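Long-range contacts in putative acetyl transferase (Pyrococcus furiosus, PDB 1VKC), which probably transfers an acyl group, most likely acetyl from acetyl-CoA, to an acceptor substrate: residues K25-I30 with D96-K101; G75-C80 with A92-I97. All coordinates share one frame; numbering follows the deposited sequence.

How the contacts relate
From the N terminus, helix 20-31 supplies the first half of contact 1, and the chain then runs through helix 41-57 and strands 60-68 and 73-83 before strand 90-99 brings it back to that helix. Contact 1 therefore closes a long loop of 65 residues. Contact 2 begins within this loop, at strand 73-83, and closes the much shorter turn of a beta hairpin. The two end on the same strand, sharing Asp-96 and Ile-97, and Glu-98 O lies 2.9 Å from His-76 N where they touch. Contact 2 builds the middle of the sheet; contact 1 fastens the first helix across one face of it.

Contact 1 (K25-I30 with D96-K101)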
ATOM      1  N   LYS A  25       3.386   5.277  -8.435  1.00 27.73           N
ATOM      2  CA  LYS A  25       3.619   4.414  -7.264  1.00 29.19           C
ATOM      3  C   LYS A  25       2.777   4.792  -6.060  1.00 28.23           C
ATOM      4  O   LYS A  25       2.292   3.922  -5.335  1.00 28.79           O
ATOM      5  CB  LYS A  25       5.101   4.377  -6.903  1.00 32.56           C
ATOM      6  CG  LYS A  25       5.915   3.504  -7.849  1.00 35.97           C
ATOM      7  CD  LYS A  25       7.414   3.873  -7.810  1.00 38.40           C
ATOM      8  CE  LYS A  25       8.264   2.783  -8.418  1.00 39.27           C
ATOM      9  N   LEU A  26       2.574   6.084  -5.848  1.00 27.71           N
ATOM     10  CA  LEU A  26       1.716   6.531  -4.768  1.00 28.37           C
ATOM     11  C   LEU A  26       0.247   6.140  -5.028  1.00 28.03           C
ATOM     12  O   LEU A  26      -0.458   5.659  -4.129  1.00 27.85           O
ATOM     13  CB  LEU A  26       1.871   8.040  -4.584  1.00 28.98           C
ATOM     14  CG  LEU A  26       1.027   8.759  -3.541  1.00 30.17           C
ATOM     15  CD1 LEU A  26       1.197   8.168  -2.168  1.00 30.37           C
ATOM     16  CD2 LEU A  26       1.395  10.237  -3.558  1.00 28.72           C
ATOM     17  N   ASP A  27      -0.200   6.325  -6.259  1.00 26.02           N
ATOM     18  CA  ASP A  27      -1.530   5.892  -6.644  1.00 25.78           C
ATOM     19  C   ASP A  27      -1.705   4.371  -6.514  1.00 24.78           C
ATOM     20  O   ASP A  27      -2.753   3.912  -6.114  1.00 27.34           O
ATOM     21  CB  ASP A  27      -1.835   6.321  -8.058  1.00 26.40           C
ATOM     22  CG  ASP A  27      -3.194   5.847  -8.520  1.00 29.96           C
ATOM     23  OD1 ASP A  27      -4.226   6.285  -7.953  1.00 28.52           O
ATOM     24  OD2 ASP A  27      -3.309   5.015  -9.431  1.00 28.31           O
ATOM     25  N   ARG A  28      -0.684   3.612  -6.870  1.00 27.86           N
ATOM     26  CA  ARG A  28      -0.706   2.156  -6.675  1.00 30.64           C
ATOM     27  C   ARG A  28      -0.911   1.808  -5.203  1.00 32.41           C
ATOM     28  O   ARG A  28      -1.724   0.956  -4.864  1.00 31.11           O
ATOM     29  CB  ARG A  28       0.594   1.543  -7.164  1.00 31.87           C
ATOM     30  CG  ARG A  28       0.741   0.056  -6.859  1.00 35.12           C
ATOM     31  CD  ARG A  28       1.822  -0.597  -7.658  1.00 40.16           C
ATOM     32  NE  ARG A  28       1.604  -0.336  -9.080  1.00 42.77           N
ATOM     33  CZ  ARG A  28       2.533  -0.398 -10.025  1.00 46.52           C
ATOM     34  NH1 ARG A  28       3.798  -0.740  -9.735  1.00 47.39           N
ATOM     35  NH2 ARG A  28       2.198  -0.106 -11.281  1.00 45.55           N
ATOM     36  N   GLU A  29      -0.168   2.480  -4.336  1.00 34.27           N
ATOM     37  CA  GLU A  29      -0.254   2.243  -2.891  1.00 35.80           C
ATOM     38  C   GLU A  29      -1.626   2.641  -2.347  1.00 35.10           C
ATOM     39  O   GLU A  29      -2.280   1.858  -1.641  1.00 36.71           O
ATOM     40  CB  GLU A  29       0.881   3.002  -2.159  1.00 37.80           C
ATOM     41  CG  GLU A  29       0.912   2.821  -0.628  1.00 40.50           C
ATOM     42  CD  GLU A  29       1.337   1.422  -0.181  1.00 40.66           C
ATOM     43  OE1 GLU A  29       0.775   0.912   0.814  1.00 43.33           O
ATOM     44  OE2 GLU A  29       2.238   0.840  -0.802  1.00 43.23           O
ATOM     45  N   ILE A  30      -2.061   3.850  -2.673  1.00 32.87           N
ATOM     46  CA  ILE A  30      -3.338   4.362  -2.202  1.00 34.28           C
ATOM     47  C   ILE A  30      -4.530   3.510  -2.706  1.00 36.52           C
ATOM     48  O   ILE A  30      -5.375   3.069  -1.905  1.00 36.32           O
ATOM     49  CB  ILE A  30      -3.515   5.847  -2.615  1.00 34.13           C
ATOM     50  CG1 ILE A  30      -2.563   6.739  -1.796  1.00 33.98           C
ATOM     51  CG2 ILE A  30      -4.965   6.321  -2.396  1.00 34.56           C
ATOM     52  CD1 ILE A  30      -2.594   8.190  -2.183  1.00 33.42           C
ATOM     53  N   ASP A  96      -7.601  11.630 -11.074  1.00 27.55           N
ATOM     54  CA  ASP A  96      -7.120  11.452  -9.745  1.00 31.44           C
ATOM     55  C   ASP A  96      -6.762  12.766  -9.072  1.00 28.25           C
ATOM     56  O   ASP A  96      -6.260  13.668  -9.707  1.00 26.05           O
ATOM     57  CB  ASP A  96      -5.858  10.585  -9.834  1.00 37.97           C
ATOM     58  CG  ASP A  96      -5.505   9.964  -8.559  1.00 42.20           C
ATOM     59  OD1 ASP A  96      -6.330  10.009  -7.614  1.00 46.54           O
ATOM     60  OD2 ASP A  96      -4.421   9.384  -8.403  1.00 46.20           O
ATOM     61  N   ILE A  97      -7.034  12.842  -7.773  1.00 25.71           N
ATOM     62  CA  ILE A  97      -6.451  13.846  -6.904  1.00 26.37           C
ATOM     63  C   ILE A  97      -6.155  13.151  -5.565  1.00 25.81           C
ATOM     64  O   ILE A  97      -7.038  12.549  -4.963  1.00 23.25           O
ATOM     65  CB  ILE A  97      -7.372  15.069  -6.783  1.00 31.11           C
ATOM     66  CG1 ILE A  97      -6.766  16.125  -5.862  1.00 32.90           C
ATOM     67  CG2 ILE A  97      -8.757  14.680  -6.304  1.00 34.91           C
ATOM     68  CD1 ILE A  97      -7.178  17.521  -6.251  1.00 35.25           C
ATOM     69  N   GLU A  98      -4.890  13.185  -5.158  1.00 24.67           N
ATOM     70  CA  GLU A  98      -4.396  12.417  -4.021  1.00 27.44           C
ATOM     71  C   GLU A  98      -3.438  13.296  -3.222  1.00 28.13           C
ATOM     72  O   GLU A  98      -2.626  14.024  -3.795  1.00 27.84           O
ATOM     73  CB  GLU A  98      -3.704  11.114  -4.508  1.00 28.51           C
ATOM     74  CG  GLU A  98      -4.692  10.029  -4.943  1.00 31.04           C
ATOM     75  CD  GLU A  98      -4.091   8.860  -5.752  1.00 33.45           C
ATOM     76  OE1 GLU A  98      -4.858   7.913  -6.072  1.00 35.70           O
ATOM     77  OE2 GLU A  98      -2.883   8.851  -6.075  1.00 37.51           O
ATOM     78  N   VAL A  99      -3.581  13.277  -1.899  1.00 28.19           N
ATOM     79  CA  VAL A  99      -2.650  13.972  -1.002  1.00 29.92           C
ATOM     80  C   VAL A  99      -2.134  12.930   0.006  1.00 31.67           C
ATOM     81  O   VAL A  99      -2.899  12.104   0.476  1.00 31.10           O
ATOM     82  CB  VAL A  99      -3.335  15.156  -0.296  1.00 28.81           C
ATOM     83  CG1 VAL A  99      -2.406  15.817   0.730  1.00 29.80           C
ATOM     84  CG2 VAL A  99      -3.828  16.182  -1.326  1.00 30.52           C
ATOM     85  N   VAL A 100      -0.836  12.951   0.300  1.00 32.92           N
ATOM     86  CA  VAL A 100      -0.255  11.962   1.222  1.00 32.81           C
ATOM     87  C   VAL A 100      -0.825  12.155   2.615  1.00 32.70           C
ATOM     88  O   VAL A 100      -1.139  13.259   3.008  1.00 29.40           O
ATOM     89  CB  VAL A 100       1.287  11.993   1.257  1.00 33.86           C
ATOM     90  CG1 VAL A 100       1.827  11.634  -0.077  1.00 35.74           C
ATOM     91  CG2 VAL A 100       1.821  13.364   1.740  1.00 33.34           C
ATOM     92  N   LYS A 101      -0.971  11.053   3.346  1.00 35.65           N
ATOM     93  CA  LYS A 101      -1.728  11.040   4.602  1.00 36.70           C
ATOM     94  C   LYS A 101      -1.255  12.077   5.619  1.00 38.14           C
ATOM     95  O   LYS A 101      -2.058  12.719   6.271  1.00 40.11           O
ATOM     96  CB  LYS A 101      -1.733   9.635   5.211  1.00 38.61           C
ATOM     97  CG  LYS A 101      -0.349   9.003   5.414  1.00 40.02           C
ATOM     98  CD  LYS A 101      -0.473   7.587   5.979  1.00 41.46           C
ATOM     99  CE  LYS A 101       0.801   6.795   5.791  1.00 42.78           C
ATOM    100  NZ  LYS A 101       0.684   5.434   6.400  1.00 45.16           N
TER
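Glu-98 is the side chain around which helical residues 25-30 meet residues 96-101, the end of a strand and the loop after it. Its first torsion sets CG anti to the carbonyl carbon, beside the backbone N, and the chain then runs extended from the strand toward the helix. CB comes 3.9 Å from CD1 of Ile-30, and CG rests against the same methyl, so the tip of this branched apolar residue lies on the aliphatic base of the glutamate as the two side chains reach toward each other. Farther out, OE1 stands 2.6 Å from Asp-27 OD1, the two carboxylates being nearly coplanar, 22° apart. The other oxygen, OE2, sits 3.3 Å from Asp-27 CA, at the helix backbone, and is hydrogen-bonded to NE2 of His-76.

A third acid joins the group: Asp-96 OD2 lies 3.1 Å from Asp-27 OD1, the planes of these two carboxylates being turned 65° apart. Such a crowd of acids in a buried setting would probably raise their pKa values, and at least one of them is likely to be protonated. Histidines suit the surroundings, since they could donate to carboxylates. Farther along, Leu-26 CD2 packs 3.8 Å from Val-100 CG1, the two side chains crossing at about a right angle, so that compact apolar residues complete the interface beside the acids.

Short segments of helix 20-31 and strand 90-99 cross at 84° with their axes 9.9 Å apart. Helix 41-57 supplies His-48, hydrogen-bonded to Asp-27 OD2, whereas Ile-97 and Val-99 turn to helix 108-122, and Lys-101, just past the strand, reaches Tyr-32 of the second subunit, placing the contact near the dimer interface.

Contact 2 (G75-C80 with A92-I97); sequences GHVWIC and AYIYDI
Four main-chain hydrogen bonds stitch residues 75-80 to 92-97 as antiparallel strands. Cys-80 and Tyr-93 form a hydrogen-bonded pair, Tyr-93 N reaching Cys-80 O at 2.6 Å and Cys-80 N bonding back to Tyr-93 O. The register then slips: Ile-79 faces Ile-94 and Val-77 faces Ile-97, so both Tyr-95 and Asp-96 lie opposite Trp-78. This is a beta bulge, with Tyr-95 in a helical backbone conformation (phi -70°, psi -39°). Trp-78 serves both residues: its O accepts a bent bond from Tyr-95 N, and its N gives a straight one to Asp-96 O at 2.9 Å.

The bulge turns the Tyr-95 side chain toward Trp-78. The tyrosine edge lies over one indole face, CD1 being 3.6 Å from Trp-78 CE2, in an edge-to-face pair with planes 51° apart; Tyr-95 CB adds an off-centre CH-pi contact. Beyond, Tyr-95 CE1 meets Cys-80 CB at 3.6 Å, a small residue leaving room for the ring. Nearer Gly-75, the edge of the His-76 ring brings CE1 to 3.0 Å from Asp-96 OD2, although its NE2 bonds to Glu-98.

On the face of Val-77, Ile-79, Ile-94 and Ile-97, against which helix 108-122 packs, branched apolar side chains fill in between sheet and helix. Ile-79 CG1 and Ile-94 CD1 meet at 3.8 Å, the two side chains pointing the same way.

In GNAT folds the fourth strand carries a bulge and parts from the fifth, and acetyl-CoA usually binds in that opening; the bulge here, in strand 90-99 beside 128-130, is consistent with that arrangement. Trp-78 also stacks on Phe-63 of flanking strand 60-68 and meets Phe-52 of helix 41-57, which covers Tyr-95 too.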
ATOM      1  N   GLY A  75       1.346  15.518  -3.038  1.00 28.04           N
ATOM      2  CA  GLY A  75       0.091  15.169  -3.678  1.00 25.92           C
ATOM      3  C   GLY A  75       0.090  15.549  -5.131  1.00 25.94           C
ATOM      4  O   GLY A  75       0.998  16.225  -5.594  1.00 25.48           O
ATOM      5  N   HIS A  76      -0.939  15.133  -5.855  1.00 21.84           N
ATOM      6  CA  HIS A  76      -1.008  15.443  -7.280  1.00 21.75           C
ATOM      7  C   HIS A  76      -2.444  15.494  -7.752  1.00 20.19           C
ATOM      8  O   HIS A  76      -3.362  14.995  -7.072  1.00 17.80           O
ATOM      9  CB  HIS A  76      -0.233  14.382  -8.080  1.00 24.07           C
ATOM     10  CG  HIS A  76      -0.907  13.047  -8.092  1.00 25.68           C
ATOM     11  ND1 HIS A  76      -1.800  12.674  -9.071  1.00 28.93           N
ATOM     12  CD2 HIS A  76      -0.857  12.017  -7.217  1.00 27.10           C
ATOM     13  CE1 HIS A  76      -2.261  11.467  -8.805  1.00 27.02           C
ATOM     14  NE2 HIS A  76      -1.720  11.054  -7.677  1.00 25.53           N
ATOM     15  N   VAL A  77      -2.627  16.093  -8.927  1.00 20.80           N
ATOM     16  CA  VAL A  77      -3.857  15.974  -9.674  1.00 19.22           C
ATOM     17  C   VAL A  77      -3.526  15.552 -11.105  1.00 21.01           C
ATOM     18  O   VAL A  77      -2.521  15.995 -11.672  1.00 24.71           O
ATOM     19  CB  VAL A  77      -4.710  17.258  -9.613  1.00 20.72           C
ATOM     20  CG1 VAL A  77      -3.932  18.496 -10.040  1.00 20.97           C
ATOM     21  CG2 VAL A  77      -5.958  17.094 -10.443  1.00 20.28           C
ATOM     22  N   TRP A  78      -4.333  14.632 -11.646  1.00 20.97           N
ATOM     23  CA  TRP A  78      -4.161  14.127 -13.016  1.00 21.63           C
ATOM     24  C   TRP A  78      -5.364  14.579 -13.826  1.00 21.93           C
ATOM     25  O   TRP A  78      -6.474  14.204 -13.522  1.00 19.41           O
ATOM     26  CB  TRP A  78      -4.009  12.586 -12.973  1.00 25.44           C
ATOM     27  CG  TRP A  78      -3.843  11.870 -14.305  1.00 25.68           C
ATOM     28  CD1 TRP A  78      -3.707  12.432 -15.546  1.00 26.19           C
ATOM     29  CD2 TRP A  78      -3.763  10.451 -14.502  1.00 25.77           C
ATOM     30  NE1 TRP A  78      -3.589  11.449 -16.498  1.00 27.06           N
ATOM     31  CE2 TRP A  78      -3.606  10.224 -15.888  1.00 26.40           C
ATOM     32  CE3 TRP A  78      -3.810   9.346 -13.643  1.00 27.24           C
ATOM     33  CZ2 TRP A  78      -3.499   8.931 -16.441  1.00 27.73           C
ATOM     34  CZ3 TRP A  78      -3.705   8.053 -14.186  1.00 27.43           C
ATOM     35  CH2 TRP A  78      -3.556   7.862 -15.573  1.00 26.97           C
ATOM     36  N   ILE A  79      -5.112  15.397 -14.853  1.00 20.93           N
ATOM     37  CA  ILE A  79      -6.144  15.958 -15.721  1.00 22.05           C
ATOM     38  C   ILE A  79      -6.022  15.403 -17.132  1.00 22.76           C
ATOM     39  O   ILE A  79      -4.905  15.289 -17.667  1.00 19.84           O
ATOM     40  CB  ILE A  79      -5.997  17.487 -15.832  1.00 24.48           C
ATOM     41  CG1 ILE A  79      -5.781  18.127 -14.474  1.00 24.53           C
ATOM     42  CG2 ILE A  79      -7.225  18.100 -16.541  1.00 25.53           C
ATOM     43  CD1 ILE A  79      -5.097  19.440 -14.568  1.00 28.09           C
ATOM     44  N   CYS A  80      -7.173  15.099 -17.730  1.00 24.90           N
ATOM     45  CA  CYS A  80      -7.286  14.693 -19.131  1.00 24.88           C
ATOM     46  C   CYS A  80      -8.282  15.584 -19.868  1.00 24.86           C
ATOM     47  O   CYS A  80      -9.461  15.641 -19.488  1.00 25.27           O
ATOM     48  CB  CYS A  80      -7.797  13.250 -19.220  1.00 27.66           C
ATOM     49  SG  CYS A  80      -7.842  12.554 -20.879  1.00 34.76           S
ATOM     50  N   ALA A  92     -12.401  18.838 -19.024  1.00 18.35           N
ATOM     51  CA  ALA A  92     -11.237  18.307 -18.355  1.00 18.74           C
ATOM     52  C   ALA A  92     -11.759  17.225 -17.434  1.00 19.52           C
ATOM     53  O   ALA A  92     -12.577  17.506 -16.571  1.00 19.17           O
ATOM     54  CB  ALA A  92     -10.564  19.349 -17.571  1.00 19.43           C
ATOM     55  N   TYR A  93     -11.290  16.000 -17.625  1.00 19.25           N
ATOM     56  CA  TYR A  93     -11.631  14.906 -16.735  1.00 18.02           C
ATOM     57  C   TYR A  93     -10.473  14.720 -15.723  1.00 19.00           C
ATOM     58  O   TYR A  93      -9.304  14.641 -16.107  1.00 19.72           O
ATOM     59  CB  TYR A  93     -11.865  13.636 -17.524  1.00 22.22           C
ATOM     60  CG  TYR A  93     -12.449  12.518 -16.687  1.00 22.75           C
ATOM     61  CD1 TYR A  93     -11.636  11.527 -16.142  1.00 24.88           C
ATOM     62  CD2 TYR A  93     -13.815  12.461 -16.428  1.00 24.05           C
ATOM     63  CE1 TYR A  93     -12.179  10.497 -15.378  1.00 23.62           C
ATOM     64  CE2 TYR A  93     -14.362  11.441 -15.645  1.00 23.58           C
ATOM     65  CZ  TYR A  93     -13.539  10.474 -15.127  1.00 23.06           C
ATOM     66  OH  TYR A  93     -14.090   9.457 -14.368  1.00 27.19           O
ATOM     67  N   ILE A  94     -10.815  14.678 -14.451  1.00 19.34           N
ATOM     68  CA  ILE A  94      -9.834  14.476 -13.391  1.00 21.85           C
ATOM     69  C   ILE A  94      -9.835  13.001 -13.040  1.00 21.76           C
ATOM     70  O   ILE A  94     -10.806  12.481 -12.442  1.00 21.77           O
ATOM     71  CB  ILE A  94     -10.181  15.298 -12.134  1.00 22.52           C
ATOM     72  CG1 ILE A  94     -10.403  16.780 -12.457  1.00 24.97           C
ATOM     73  CG2 ILE A  94      -9.111  15.093 -11.030  1.00 22.21           C
ATOM     74  CD1 ILE A  94      -9.249  17.497 -12.948  1.00 25.78           C
ATOM     75  N   TYR A  95      -8.771  12.325 -13.419  1.00 24.83           N
ATOM     76  CA  TYR A  95      -8.616  10.914 -13.113  1.00 27.78           C
ATOM     77  C   TYR A  95      -8.376  10.724 -11.648  1.00 28.97           C
ATOM     78  O   TYR A  95      -8.888   9.788 -11.042  1.00 29.41           O
ATOM     79  CB  TYR A  95      -7.450  10.314 -13.889  1.00 29.97           C
ATOM     80  CG  TYR A  95      -7.814   9.914 -15.293  1.00 31.39           C
ATOM     81  CD1 TYR A  95      -7.139  10.431 -16.387  1.00 31.11           C
ATOM     82  CD2 TYR A  95      -8.849   9.014 -15.522  1.00 31.02           C
ATOM     83  CE1 TYR A  95      -7.487  10.049 -17.689  1.00 33.07           C
ATOM     84  CE2 TYR A  95      -9.199   8.631 -16.806  1.00 33.15           C
ATOM     85  CZ  TYR A  95      -8.518   9.155 -17.880  1.00 31.87           C
ATOM     86  OH  TYR A  95      -8.878   8.763 -19.147  1.00 34.95           O
ATOM     87  N   ASP A  96      -7.601  11.630 -11.074  1.00 27.55           N
ATOM     88  CA  ASP A  96      -7.120  11.452  -9.745  1.00 31.44           C
ATOM     89  C   ASP A  96      -6.762  12.766  -9.072  1.00 28.25           C
ATOM     90  O   ASP A  96      -6.260  13.668  -9.707  1.00 26.05           O
ATOM     91  CB  ASP A  96      -5.858  10.585  -9.834  1.00 37.97           C
ATOM     92  CG  ASP A  96      -5.505   9.964  -8.559  1.00 42.20           C
ATOM     93  OD1 ASP A  96      -6.330  10.009  -7.614  1.00 46.54           O
ATOM     94  OD2 ASP A  96      -4.421   9.384  -8.403  1.00 46.20           O
ATOM     95  N   ILE A  97      -7.034  12.842  -7.773  1.00 25.71           N
ATOM     96  CA  ILE A  97      -6.451  13.846  -6.904  1.00 26.37           C
ATOM     97  C   ILE A  97      -6.155  13.151  -5.565  1.00 25.81           C
ATOM     98  O   ILE A  97      -7.038  12.549  -4.963  1.00 23.25           O
ATOM     99  CB  ILE A  97      -7.372  15.069  -6.783  1.00 31.11           C
ATOM    100  CG1 ILE A  97      -6.766  16.125  -5.862  1.00 32.90           C
ATOM    101  CG2 ILE A  97      -8.757  14.680  -6.304  1.00 34.91           C
ATOM    102  CD1 ILE A  97      -7.178  17.521  -6.251  1.00 35.25           C
TER